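Local coordinates for protein glutathione transferase gst1-6 (Anopheles dirus, PDB 1V2A) that probably conjugates glutathione to electrophilic xenobiotics such as organic halides, as a homodimeric Delta-class glutathione transferase, at residues T50-V55 against Y65-Y70; S90-R95 against H149-D154; L45-T50 against V60-Y65. All blocks are in the same frame, centred on the assembly; numbering follows the deposited sequence.

From the N terminus, contact 3 opens first, with 45-50 in the loop after helix 36-45. Contact 1 opens at 50-55, which leads into strand 53-56. The chain turns into strand 59-62, and 60-65 closes contact 3. Then 65-70, on helix 64-75, closes contact 1. The two therefore cross along the chain, share Thr50 and Tyr65, and line one glutathione site in the thioredoxin-like domain. Contact 2 follows in series. It closes a long, mostly helical loop between helix 86-115 and helix 152-162 of the C-terminal domain. Val68 and Leu69 pack on Val152, so contact 1 and contact 2 meet across the domain boundary.

Contact 1: T50-V55 against Y65-Y70; sequences TIPTLV and YAIVLY. With GTS (glutathione sulfonic acid), chain F.
Leu54 and Ile67 face each other where strand 53-55 passes helix 65-70, their short axes 8.8 Å apart at closest and 38° from parallel. No hydrogen bond joins the two segments; they meet through apolar side chains. Ile67 has the largest share of the contact. Its CG1-CD1 arm is extended (chi2 177°), which brings the terminal methyl up to the strand backbone. Ile67 CD1 lies 3.5 Å from Leu54 N. Ile67 CD1 is also 3.8 Å from Pro52 CB. The other branch works on Leu54 as well: Ile67 CG2 is 3.7 Å from Leu54 CD2. The same Leu54 methyl reaches Tyr70, with Leu54 CD2 3.8 Å from Tyr70 CD2, and the two side chains cross at about a right angle.

Pro52 follows a cis peptide bond. This is the cis-proline of the thioredoxin-like domain of glutathione transferases, placed just before strand 53-56. It turns the backbone of Ile51 toward the bound glutathione sulfonic acid. Ile51 N donates to ligand O2 over 2.7 Å. In return, ligand N2 donates to Ile51 O over 2.8 Å, in a fairly straight bond of 160° at the hydrogen. Thr53 OG1 donates a hydrogen bond to Thr50 O, nearly in line with the carbonyl. On the ligand side, the Tyr65 ring stacks on Phe97 of the second subunit; its OH is hydrogen-bonded to Asp99.

The chemistry is divided. Buried hydrocarbon joins helix to strand, while N and O of Ile51 pair with the ligand's central residue, as two antiparallel strands do.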
loop_
_atom_site.group_PDB
_atom_site.type_symbol
_atom_site.label_atom_id
_atom_site.label_comp_id
_atom_site.label_asym_id
_atom_site.label_seq_id
_atom_site.Cartn_x
_atom_site.Cartn_y
_atom_site.Cartn_z
ATOM N N THR B 50 -7.590 9.816 -9.489
ATOM C CA THR B 50 -6.293 9.276 -9.851
ATOM C C THR B 50 -6.547 8.083 -10.748
ATOM O O THR B 50 -7.582 7.439 -10.640
ATOM C CB THR B 50 -5.523 8.766 -8.632
ATOM O OG1 THR B 50 -6.151 7.573 -8.142
ATOM C CG2 THR B 50 -5.506 9.817 -7.536
ATOM N N ILE B 51 -5.618 7.807 -11.657
ATOM C CA ILE B 51 -5.752 6.655 -12.532
ATOM C C ILE B 51 -4.689 5.675 -12.060
ATOM O O ILE B 51 -3.626 6.081 -11.583
ATOM C CB ILE B 51 -5.527 7.020 -14.018
ATOM C CG1 ILE B 51 -4.228 7.809 -14.185
ATOM C CG2 ILE B 51 -6.697 7.826 -14.528
ATOM C CD1 ILE B 51 -3.984 8.303 -15.613
ATOM N N PRO B 52 -4.948 4.373 -12.188
ATOM C CA PRO B 52 -6.149 3.761 -12.750
ATOM C C PRO B 52 -7.408 3.863 -11.900
ATOM O O PRO B 52 -7.346 3.890 -10.678
ATOM C CB PRO B 52 -5.718 2.318 -12.953
ATOM C CG PRO B 52 -4.828 2.095 -11.777
ATOM C CD PRO B 52 -3.994 3.340 -11.742
ATOM N N THR B 53 -8.550 3.909 -12.579
ATOM C CA THR B 53 -9.865 3.963 -11.946
ATOM C C THR B 53 -10.764 3.055 -12.769
ATOM O O THR B 53 -10.956 3.294 -13.959
ATOM C CB THR B 53 -10.474 5.373 -11.970
ATOM O OG1 THR B 53 -9.746 6.224 -11.083
ATOM C CG2 THR B 53 -11.922 5.333 -11.518
ATOM N N LEU B 54 -11.304 2.018 -12.137
ATOM C CA LEU B 54 -12.180 1.064 -12.808
ATOM C C LEU B 54 -13.641 1.354 -12.457
ATOM O O LEU B 54 -13.918 1.956 -11.425
ATOM C CB LEU B 54 -11.818 -0.358 -12.367
ATOM C CG LEU B 54 -12.621 -1.543 -12.920
ATOM C CD1 LEU B 54 -12.358 -1.683 -14.407
ATOM C CD2 LEU B 54 -12.228 -2.831 -12.195
ATOM N N VAL B 55 -14.568 0.946 -13.324
ATOM C CA VAL B 55 -15.997 1.139 -13.081
ATOM C C VAL B 55 -16.774 -0.055 -13.646
ATOM O O VAL B 55 -17.190 -0.048 -14.797
ATOM C CB VAL B 55 -16.522 2.456 -13.730
ATOM C CG1 VAL B 55 -17.974 2.694 -13.324
ATOM C CG2 VAL B 55 -15.664 3.642 -13.286
ATOM N N TYR B 65 -3.919 -1.631 -7.135
ATOM C CA TYR B 65 -3.917 -2.843 -6.332
ATOM C C TYR B 65 -5.324 -3.307 -5.986
ATOM O O TYR B 65 -5.601 -4.503 -5.978
ATOM C CB TYR B 65 -3.118 -2.610 -5.055
ATOM C CG TYR B 65 -1.763 -2.018 -5.322
ATOM C CD1 TYR B 65 -1.592 -0.645 -5.426
ATOM C CD2 TYR B 65 -0.650 -2.834 -5.504
ATOM C CE1 TYR B 65 -0.338 -0.095 -5.707
ATOM C CE2 TYR B 65 0.612 -2.291 -5.787
ATOM C CZ TYR B 65 0.753 -0.923 -5.889
ATOM O OH TYR B 65 1.972 -0.385 -6.223
ATOM N N ALA B 66 -6.202 -2.360 -5.696
ATOM C CA ALA B 66 -7.572 -2.699 -5.357
ATOM C C ALA B 66 -8.274 -3.164 -6.633
ATOM O O ALA B 66 -9.058 -4.108 -6.600
ATOM C CB ALA B 66 -8.288 -1.485 -4.743
ATOM N N ILE B 67 -7.978 -2.515 -7.760
ATOM C CA ILE B 67 -8.581 -2.912 -9.031
ATOM C C ILE B 67 -8.124 -4.324 -9.383
ATOM O O ILE B 67 -8.938 -5.183 -9.730
ATOM C CB ILE B 67 -8.183 -1.960 -10.178
ATOM C CG1 ILE B 67 -8.796 -0.578 -9.931
ATOM C CG2 ILE B 67 -8.640 -2.544 -11.522
ATOM C CD1 ILE B 67 -8.428 0.462 -10.950
ATOM N N VAL B 68 -6.820 -4.557 -9.286
ATOM C CA VAL B 68 -6.257 -5.867 -9.577
ATOM C C VAL B 68 -6.949 -6.954 -8.764
ATOM O O VAL B 68 -7.560 -7.854 -9.324
ATOM C CB VAL B 68 -4.735 -5.910 -9.277
ATOM C CG1 VAL B 68 -4.232 -7.335 -9.307
ATOM C CG2 VAL B 68 -3.982 -5.089 -10.316
ATOM N N LEU B 69 -6.851 -6.866 -7.444
ATOM C CA LEU B 69 -7.458 -7.862 -6.565
ATOM C C LEU B 69 -8.960 -8.041 -6.799
ATOM O O LEU B 69 -9.503 -9.122 -6.595
ATOM C CB LEU B 69 -7.204 -7.499 -5.103
ATOM C CG LEU B 69 -5.739 -7.378 -4.686
ATOM C CD1 LEU B 69 -5.686 -7.128 -3.183
ATOM C CD2 LEU B 69 -4.977 -8.648 -5.039
ATOM N N TYR B 70 -9.622 -6.976 -7.227
ATOM C CA TYR B 70 -11.047 -7.026 -7.504
ATOM C C TYR B 70 -11.349 -7.882 -8.743
ATOM O O TYR B 70 -12.220 -8.749 -8.708
ATOM C CB TYR B 70 -11.583 -5.607 -7.725
ATOM C CG TYR B 70 -12.991 -5.563 -8.275
ATOM C CD1 TYR B 70 -14.095 -5.685 -7.435
ATOM C CD2 TYR B 70 -13.219 -5.403 -9.642
ATOM C CE1 TYR B 70 -15.395 -5.641 -7.943
ATOM C CE2 TYR B 70 -14.514 -5.363 -10.160
ATOM C CZ TYR B 70 -15.593 -5.479 -9.309
ATOM O OH TYR B 70 -16.869 -5.416 -9.819
HETATM N N1 GTS F . -1.579 4.250 -5.775
HETATM C CA1 GTS F . -2.237 4.642 -6.989
HETATM C C1 GTS F . -2.508 3.357 -7.729
HETATM O O11 GTS F . -3.505 3.316 -8.426
HETATM O O12 GTS F . -1.740 2.393 -7.596
HETATM C CB1 GTS F . -1.317 5.582 -7.734
HETATM C CG1 GTS F . -1.891 6.102 -9.067
HETATM C CD1 GTS F . -1.432 7.520 -9.365
HETATM O OE1 GTS F . -0.695 8.153 -8.592
HETATM N N2 GTS F . -1.884 7.993 -10.525
HETATM C CA2 GTS F . -1.527 9.341 -10.982
HETATM C C2 GTS F . -2.742 10.206 -10.992
HETATM O O2 GTS F . -3.825 9.765 -11.397
HETATM C CB2 GTS F . -0.973 9.405 -12.402
HETATM S SG2 GTS F . 0.574 8.519 -12.779
HETATM O O1S GTS F . 0.488 7.115 -12.540
HETATM O O2S GTS F . 0.828 8.750 -14.154
HETATM O O3S GTS F . 1.655 9.040 -11.990
HETATM N N3 GTS F . -2.540 11.440 -10.551
HETATM C CA3 GTS F . -3.617 12.388 -10.515
HETATM C C3 GTS F . -3.710 13.055 -9.191
HETATM O O31 GTS F . -4.590 13.895 -9.080
HETATM O O32 GTS F . -2.898 12.734 -8.308
#

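Contact 2: S90-R95 against H149-D154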
loop_
_atom_site.group_PDB
_atom_site.type_symbol
_atom_site.label_atom_id
_atom_site.label_comp_id
_atom_site.label_asym_id
_atom_site.label_seq_id
_atom_site.Cartn_x
_atom_site.Cartn_y
_atom_site.Cartn_z
ATOM N N SER B 90 -0.232 -14.321 2.354
ATOM C CA SER B 90 0.427 -13.326 3.191
ATOM C C SER B 90 1.668 -12.794 2.488
ATOM O O SER B 90 1.987 -11.613 2.601
ATOM C CB SER B 90 0.803 -13.901 4.571
ATOM O OG SER B 90 1.704 -14.990 4.478
ATOM N N VAL B 91 2.354 -13.652 1.743
ATOM C CA VAL B 91 3.556 -13.219 1.033
ATOM C C VAL B 91 3.173 -12.288 -0.116
ATOM O O VAL B 91 3.790 -11.243 -0.313
ATOM C CB VAL B 91 4.341 -14.410 0.456
ATOM C CG1 VAL B 91 5.738 -13.956 0.072
ATOM C CG2 VAL B 91 4.402 -15.542 1.467
ATOM N N VAL B 92 2.145 -12.677 -0.866
ATOM C CA VAL B 92 1.664 -11.881 -1.985
ATOM C C VAL B 92 1.265 -10.520 -1.442
ATOM O O VAL B 92 1.736 -9.486 -1.921
ATOM C CB VAL B 92 0.441 -12.554 -2.663
ATOM C CG1 VAL B 92 -0.007 -11.744 -3.865
ATOM C CG2 VAL B 92 0.806 -13.968 -3.107
ATOM N N ASN B 93 0.409 -10.519 -0.423
ATOM C CA ASN B 93 -0.026 -9.263 0.177
ATOM C C ASN B 93 1.150 -8.426 0.629
ATOM O O ASN B 93 1.192 -7.222 0.367
ATOM C CB ASN B 93 -0.945 -9.511 1.368
ATOM C CG ASN B 93 -2.365 -9.787 0.946
ATOM O OD1 ASN B 93 -2.731 -9.572 -0.208
ATOM N ND2 ASN B 93 -3.177 -10.252 1.880
ATOM N N GLN B 94 2.105 -9.055 1.310
ATOM C CA GLN B 94 3.274 -8.330 1.787
ATOM C C GLN B 94 4.069 -7.741 0.627
ATOM O O GLN B 94 4.476 -6.579 0.684
ATOM C CB GLN B 94 4.165 -9.238 2.629
ATOM C CG GLN B 94 5.449 -8.567 3.099
ATOM C CD GLN B 94 6.577 -8.699 2.094
ATOM O OE1 GLN B 94 7.132 -7.703 1.623
ATOM N NE2 GLN B 94 6.922 -9.940 1.759
ATOM N N ARG B 95 4.281 -8.532 -0.425
ATOM C CA ARG B 95 5.030 -8.053 -1.581
ATOM C C ARG B 95 4.293 -6.894 -2.263
ATOM O O ARG B 95 4.924 -6.019 -2.867
ATOM C CB ARG B 95 5.245 -9.170 -2.610
ATOM C CG ARG B 95 5.811 -10.488 -2.086
ATOM C CD ARG B 95 7.204 -10.389 -1.492
ATOM N NE ARG B 95 7.942 -11.635 -1.686
ATOM C CZ ARG B 95 8.857 -12.117 -0.848
ATOM N NH1 ARG B 95 9.157 -11.465 0.268
ATOM N NH2 ARG B 95 9.486 -13.248 -1.135
ATOM N N HIS B 149 5.024 -19.666 -8.374
ATOM C CA HIS B 149 4.334 -19.421 -9.632
ATOM C C HIS B 149 3.887 -17.957 -9.677
ATOM O O HIS B 149 3.853 -17.276 -8.657
ATOM C CB HIS B 149 3.115 -20.350 -9.793
ATOM C CG HIS B 149 1.980 -20.027 -8.875
ATOM N ND1 HIS B 149 1.911 -20.495 -7.581
ATOM C CD2 HIS B 149 0.901 -19.226 -9.042
ATOM C CE1 HIS B 149 0.842 -19.991 -6.988
ATOM N NE2 HIS B 149 0.212 -19.217 -7.854
ATOM N N LEU B 150 3.536 -17.488 -10.869
ATOM C CA LEU B 150 3.095 -16.113 -11.064
ATOM C C LEU B 150 1.843 -15.769 -10.254
ATOM O O LEU B 150 0.927 -16.578 -10.127
ATOM C CB LEU B 150 2.813 -15.873 -12.548
ATOM C CG LEU B 150 2.482 -14.455 -13.004
ATOM C CD1 LEU B 150 3.748 -13.780 -13.530
ATOM C CD2 LEU B 150 1.428 -14.515 -14.104
ATOM N N THR B 151 1.814 -14.556 -9.713
ATOM C CA THR B 151 0.676 -14.071 -8.944
ATOM C C THR B 151 0.516 -12.593 -9.287
ATOM O O THR B 151 1.276 -12.053 -10.091
ATOM C CB THR B 151 0.902 -14.216 -7.412
ATOM O OG1 THR B 151 1.994 -13.387 -6.992
ATOM C CG2 THR B 151 1.210 -15.659 -7.053
ATOM N N VAL B 152 -0.470 -11.938 -8.688
ATOM C CA VAL B 152 -0.680 -10.522 -8.940
ATOM C C VAL B 152 0.517 -9.704 -8.476
ATOM O O VAL B 152 0.667 -8.537 -8.847
ATOM C CB VAL B 152 -1.929 -10.021 -8.213
ATOM C CG1 VAL B 152 -3.160 -10.665 -8.821
ATOM C CG2 VAL B 152 -1.842 -10.369 -6.750
ATOM N N ALA B 153 1.365 -10.317 -7.653
ATOM C CA ALA B 153 2.549 -9.645 -7.139
ATOM C C ALA B 153 3.520 -9.394 -8.273
ATOM O O ALA B 153 4.068 -8.303 -8.412
ATOM C CB ALA B 153 3.212 -10.498 -6.081
ATOM N N ASP B 154 3.724 -10.422 -9.084
ATOM C CA ASP B 154 4.633 -10.350 -10.208
ATOM C C ASP B 154 4.204 -9.282 -11.199
ATOM O O ASP B 154 5.029 -8.504 -11.670
ATOM C CB ASP B 154 4.690 -11.708 -10.896
ATOM C CG ASP B 154 5.282 -12.775 -10.009
ATOM O OD1 ASP B 154 6.512 -12.752 -9.809
ATOM O OD2 ASP B 154 4.520 -13.630 -9.507
#
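Thr151 meets Val92 with a hydroxyl that is already engaged: it caps helix 152-162. Thr151 and Asp154 form a capping box, a motif well known in the C-terminal domain of glutathione transferases. Thr151 OG1 accepts from Ala153 N over 3.2 Å. In exchange Asp154 OD2 accepts from Thr151 N over 2.9 Å, through the lone pair directed away from its other oxygen. The second oxygen, OD1, is held by Ala145 N and Trp180 NE1, which fixes the carboxylate.

Helix 86-115 packs on this capped end without a hydrogen bond between the segments. Val92 and Thr151 approach tip to tip, and Val92 CG1 and CG2 each lie 4.1 Å from Thr151 OG1. Ala153 sits beside them, its CB 4.2 Å from Arg95 CB. Beyond CB the arginine leads away: NE donates to Ala145 O, and NH2 forms a salt bridge with Glu141. Val152 also covers Val68 and Leu69 of helix 64-75, so the start of helix 152-162 touches both domains. Val92 CG1, anti to its own backbone N (chi1 -177°), comes within 3.7 Å of Val152 CG2.

Contact 3: L45-T50 against V60-Y65; sequences LNPQHT and VVWESY. With GTS (glutathione sulfonic acid), chain F.
The Asn46 carboxamide lies over one face of the Trp62 indole, its end above the centre, tilted 25° from the ring plane. Asn46 CG is 3.4 Å from Trp62 CD2. Trp62 CG stands between its backbone N and carbonyl carbon, which turns the indole toward the 45-50 loop. The amide end of Gln48 comes to the edge at Trp62 NE1, near the ring plane, its amide turned 89° against the ring. Pro47 adds CD at 3.8 Å from Trp62 CH2. Two other rings belong to the ligand site. The His49 ring meets the glycyl carboxylate of glutathione sulfonic acid edge-on, though its spacing in the model is doubtful. The Ser64 hydroxyl lies above one face of the Tyr65 ring, toward its rim.

Val60 CG1 lies 3.2 Å from Leu45 O. This joins the end strand 59-62 to the loop after helix 36-45. Trp62 also packs on Gln94 of the second subunit.

Past Trp62 the chain turns into the pocket through Glu63, whose backbone phi of 92° is unusual for a residue other than glycine. Glu63 OE1 accepts from ligand N1 over 2.8 Å. Ser64 N donates to ligand O11 over 2.7 Å. Ser64 OG donates to ligand O12, also over 2.7 Å. A water accepts from Thr50 OG1 and Glu63 N and donates to O11.

Glu63 and Ser64 thus complement the gamma-glutamyl end: acceptor to amine, donors to carboxylate, probably with favourable charge between Glu63 and the amine. The start of helix 64-75 probably adds favourable polarity for that carboxylate, and the water links it to both segments.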
loop_
_atom_site.group_PDB
_atom_site.type_symbol
_atom_site.label_atom_id
_atom_site.label_comp_id
_atom_site.label_asym_id
_atom_site.label_seq_id
_atom_site.Cartn_x
_atom_site.Cartn_y
_atom_site.Cartn_z
ATOM N N LEU B 45 -16.500 10.265 -10.145
ATOM C CA LEU B 45 -16.480 8.817 -9.960
ATOM C C LEU B 45 -15.476 8.396 -8.887
ATOM O O LEU B 45 -15.720 7.456 -8.132
ATOM C CB LEU B 45 -16.137 8.136 -11.284
ATOM C CG LEU B 45 -17.065 8.501 -12.446
ATOM C CD1 LEU B 45 -16.524 7.917 -13.737
ATOM C CD2 LEU B 45 -18.474 7.998 -12.161
ATOM N N ASN B 46 -14.346 9.099 -8.838
ATOM C CA ASN B 46 -13.272 8.844 -7.868
ATOM C C ASN B 46 -12.869 10.179 -7.241
ATOM O O ASN B 46 -12.103 10.945 -7.816
ATOM C CB ASN B 46 -12.063 8.211 -8.571
ATOM C CG ASN B 46 -10.838 8.092 -7.663
ATOM O OD1 ASN B 46 -9.760 7.676 -8.107
ATOM N ND2 ASN B 46 -10.997 8.453 -6.396
ATOM N N PRO B 47 -13.379 10.465 -6.042
ATOM C CA PRO B 47 -13.070 11.717 -5.351
ATOM C C PRO B 47 -11.586 12.032 -5.244
ATOM O O PRO B 47 -11.213 13.165 -4.946
ATOM C CB PRO B 47 -13.724 11.524 -3.988
ATOM C CG PRO B 47 -13.634 10.035 -3.791
ATOM C CD PRO B 47 -14.059 9.525 -5.138
ATOM N N GLN B 48 -10.743 11.031 -5.475
ATOM C CA GLN B 48 -9.299 11.233 -5.402
ATOM C C GLN B 48 -8.779 11.585 -6.785
ATOM O O GLN B 48 -7.693 12.135 -6.932
ATOM C CB GLN B 48 -8.597 9.969 -4.879
ATOM C CG GLN B 48 -7.107 10.159 -4.612
ATOM C CD GLN B 48 -6.518 9.099 -3.690
ATOM O OE1 GLN B 48 -5.404 9.257 -3.179
ATOM N NE2 GLN B 48 -7.261 8.018 -3.470
ATOM N N HIS B 49 -9.587 11.263 -7.790
ATOM C CA HIS B 49 -9.278 11.512 -9.191
ATOM C C HIS B 49 -7.859 11.113 -9.573
ATOM O O HIS B 49 -7.032 11.949 -9.929
ATOM C CB HIS B 49 -9.552 12.985 -9.560
ATOM C CG HIS B 49 -8.776 13.981 -8.753
ATOM N ND1 HIS B 49 -7.408 14.124 -8.852
ATOM C CD2 HIS B 49 -9.183 14.899 -7.844
ATOM C CE1 HIS B 49 -7.007 15.086 -8.042
ATOM N NE2 HIS B 49 -8.063 15.572 -7.418
ATOM N N THR B 50 -7.590 9.816 -9.489
ATOM C CA THR B 50 -6.293 9.276 -9.851
ATOM C C THR B 50 -6.547 8.083 -10.748
ATOM O O THR B 50 -7.582 7.439 -10.640
ATOM C CB THR B 50 -5.523 8.766 -8.632
ATOM O OG1 THR B 50 -6.151 7.573 -8.142
ATOM C CG2 THR B 50 -5.506 9.817 -7.536
ATOM N N VAL B 60 -17.533 1.499 -8.648
ATOM C CA VAL B 60 -16.256 2.180 -8.844
ATOM C C VAL B 60 -15.125 1.601 -7.998
ATOM O O VAL B 60 -15.344 1.211 -6.860
ATOM C CB VAL B 60 -16.394 3.678 -8.520
ATOM C CG1 VAL B 60 -15.057 4.367 -8.668
ATOM C CG2 VAL B 60 -17.414 4.313 -9.459
ATOM N N VAL B 61 -13.915 1.564 -8.560
ATOM C CA VAL B 61 -12.746 1.036 -7.852
ATOM C C VAL B 61 -11.433 1.712 -8.249
ATOM O O VAL B 61 -11.135 1.840 -9.434
ATOM C CB VAL B 61 -12.575 -0.478 -8.118
ATOM C CG1 VAL B 61 -11.433 -1.016 -7.304
ATOM C CG2 VAL B 61 -13.870 -1.219 -7.785
ATOM N N TRP B 62 -10.641 2.156 -7.276
ATOM C CA TRP B 62 -9.364 2.754 -7.639
ATOM C C TRP B 62 -8.228 2.226 -6.785
ATOM O O TRP B 62 -8.457 1.570 -5.774
ATOM C CB TRP B 62 -9.435 4.292 -7.656
ATOM C CG TRP B 62 -9.458 5.006 -6.351
ATOM C CD1 TRP B 62 -8.384 5.493 -5.667
ATOM C CD2 TRP B 62 -10.617 5.389 -5.604
ATOM N NE1 TRP B 62 -8.805 6.168 -4.544
ATOM C CE2 TRP B 62 -10.173 6.122 -4.484
ATOM C CE3 TRP B 62 -11.993 5.198 -5.784
ATOM C CZ2 TRP B 62 -11.050 6.646 -3.534
ATOM C CZ3 TRP B 62 -12.867 5.721 -4.840
ATOM C CH2 TRP B 62 -12.392 6.440 -3.734
ATOM N N GLU B 63 -7.004 2.507 -7.223
ATOM C CA GLU B 63 -5.772 2.021 -6.612
ATOM C C GLU B 63 -5.541 0.748 -7.413
ATOM O O GLU B 63 -6.265 -0.240 -7.242
ATOM C CB GLU B 63 -5.924 1.643 -5.127
ATOM C CG GLU B 63 -5.854 2.779 -4.104
ATOM C CD GLU B 63 -4.538 3.538 -4.125
ATOM O OE1 GLU B 63 -3.462 2.914 -4.253
ATOM O OE2 GLU B 63 -4.588 4.774 -3.994
ATOM N N SER B 64 -4.548 0.793 -8.294
ATOM C CA SER B 64 -4.181 -0.323 -9.146
ATOM C C SER B 64 -4.245 -1.660 -8.415
ATOM O O SER B 64 -4.576 -2.695 -8.996
ATOM C CB SER B 64 -2.760 -0.099 -9.688
ATOM O OG SER B 64 -1.791 -0.050 -8.641
ATOM N N TYR B 65 -3.919 -1.631 -7.135
ATOM C CA TYR B 65 -3.917 -2.843 -6.332
ATOM C C TYR B 65 -5.324 -3.307 -5.986
ATOM O O TYR B 65 -5.601 -4.503 -5.978
ATOM C CB TYR B 65 -3.118 -2.610 -5.055
ATOM C CG TYR B 65 -1.763 -2.018 -5.322
ATOM C CD1 TYR B 65 -1.592 -0.645 -5.426
ATOM C CD2 TYR B 65 -0.650 -2.834 -5.504
ATOM C CE1 TYR B 65 -0.338 -0.095 -5.707
ATOM C CE2 TYR B 65 0.612 -2.291 -5.787
ATOM C CZ TYR B 65 0.753 -0.923 -5.889
ATOM O OH TYR B 65 1.972 -0.385 -6.223
HETATM N N1 GTS F . -1.579 4.250 -5.775
HETATM C CA1 GTS F . -2.237 4.642 -6.989
HETATM C C1 GTS F . -2.508 3.357 -7.729
HETATM O O11 GTS F . -3.505 3.316 -8.426
HETATM O O12 GTS F . -1.740 2.393 -7.596
HETATM C CB1 GTS F . -1.317 5.582 -7.734
HETATM C CG1 GTS F . -1.891 6.102 -9.067
HETATM C CD1 GTS F . -1.432 7.520 -9.365
HETATM O OE1 GTS F . -0.695 8.153 -8.592
HETATM N N2 GTS F . -1.884 7.993 -10.525
HETATM C CA2 GTS F . -1.527 9.341 -10.982
HETATM C C2 GTS F . -2.742 10.206 -10.992
HETATM O O2 GTS F . -3.825 9.765 -11.397
HETATM C CB2 GTS F . -0.973 9.405 -12.402
HETATM S SG2 GTS F . 0.574 8.519 -12.779
HETATM O O1S GTS F . 0.488 7.115 -12.540
HETATM O O2S GTS F . 0.828 8.750 -14.154
HETATM O O3S GTS F . 1.655 9.040 -11.990
HETATM N N3 GTS F . -2.540 11.440 -10.551
HETATM C CA3 GTS F . -3.617 12.388 -10.515
HETATM C C3 GTS F . -3.710 13.055 -9.191
HETATM O O31 GTS F . -4.590 13.895 -9.080
HETATM O O32 GTS F . -2.898 12.734 -8.308
HETATM O O HOH W 1 -4.617 6.597 -5.627
HETATM O O HOH W 2 -5.683 4.897 -8.832
#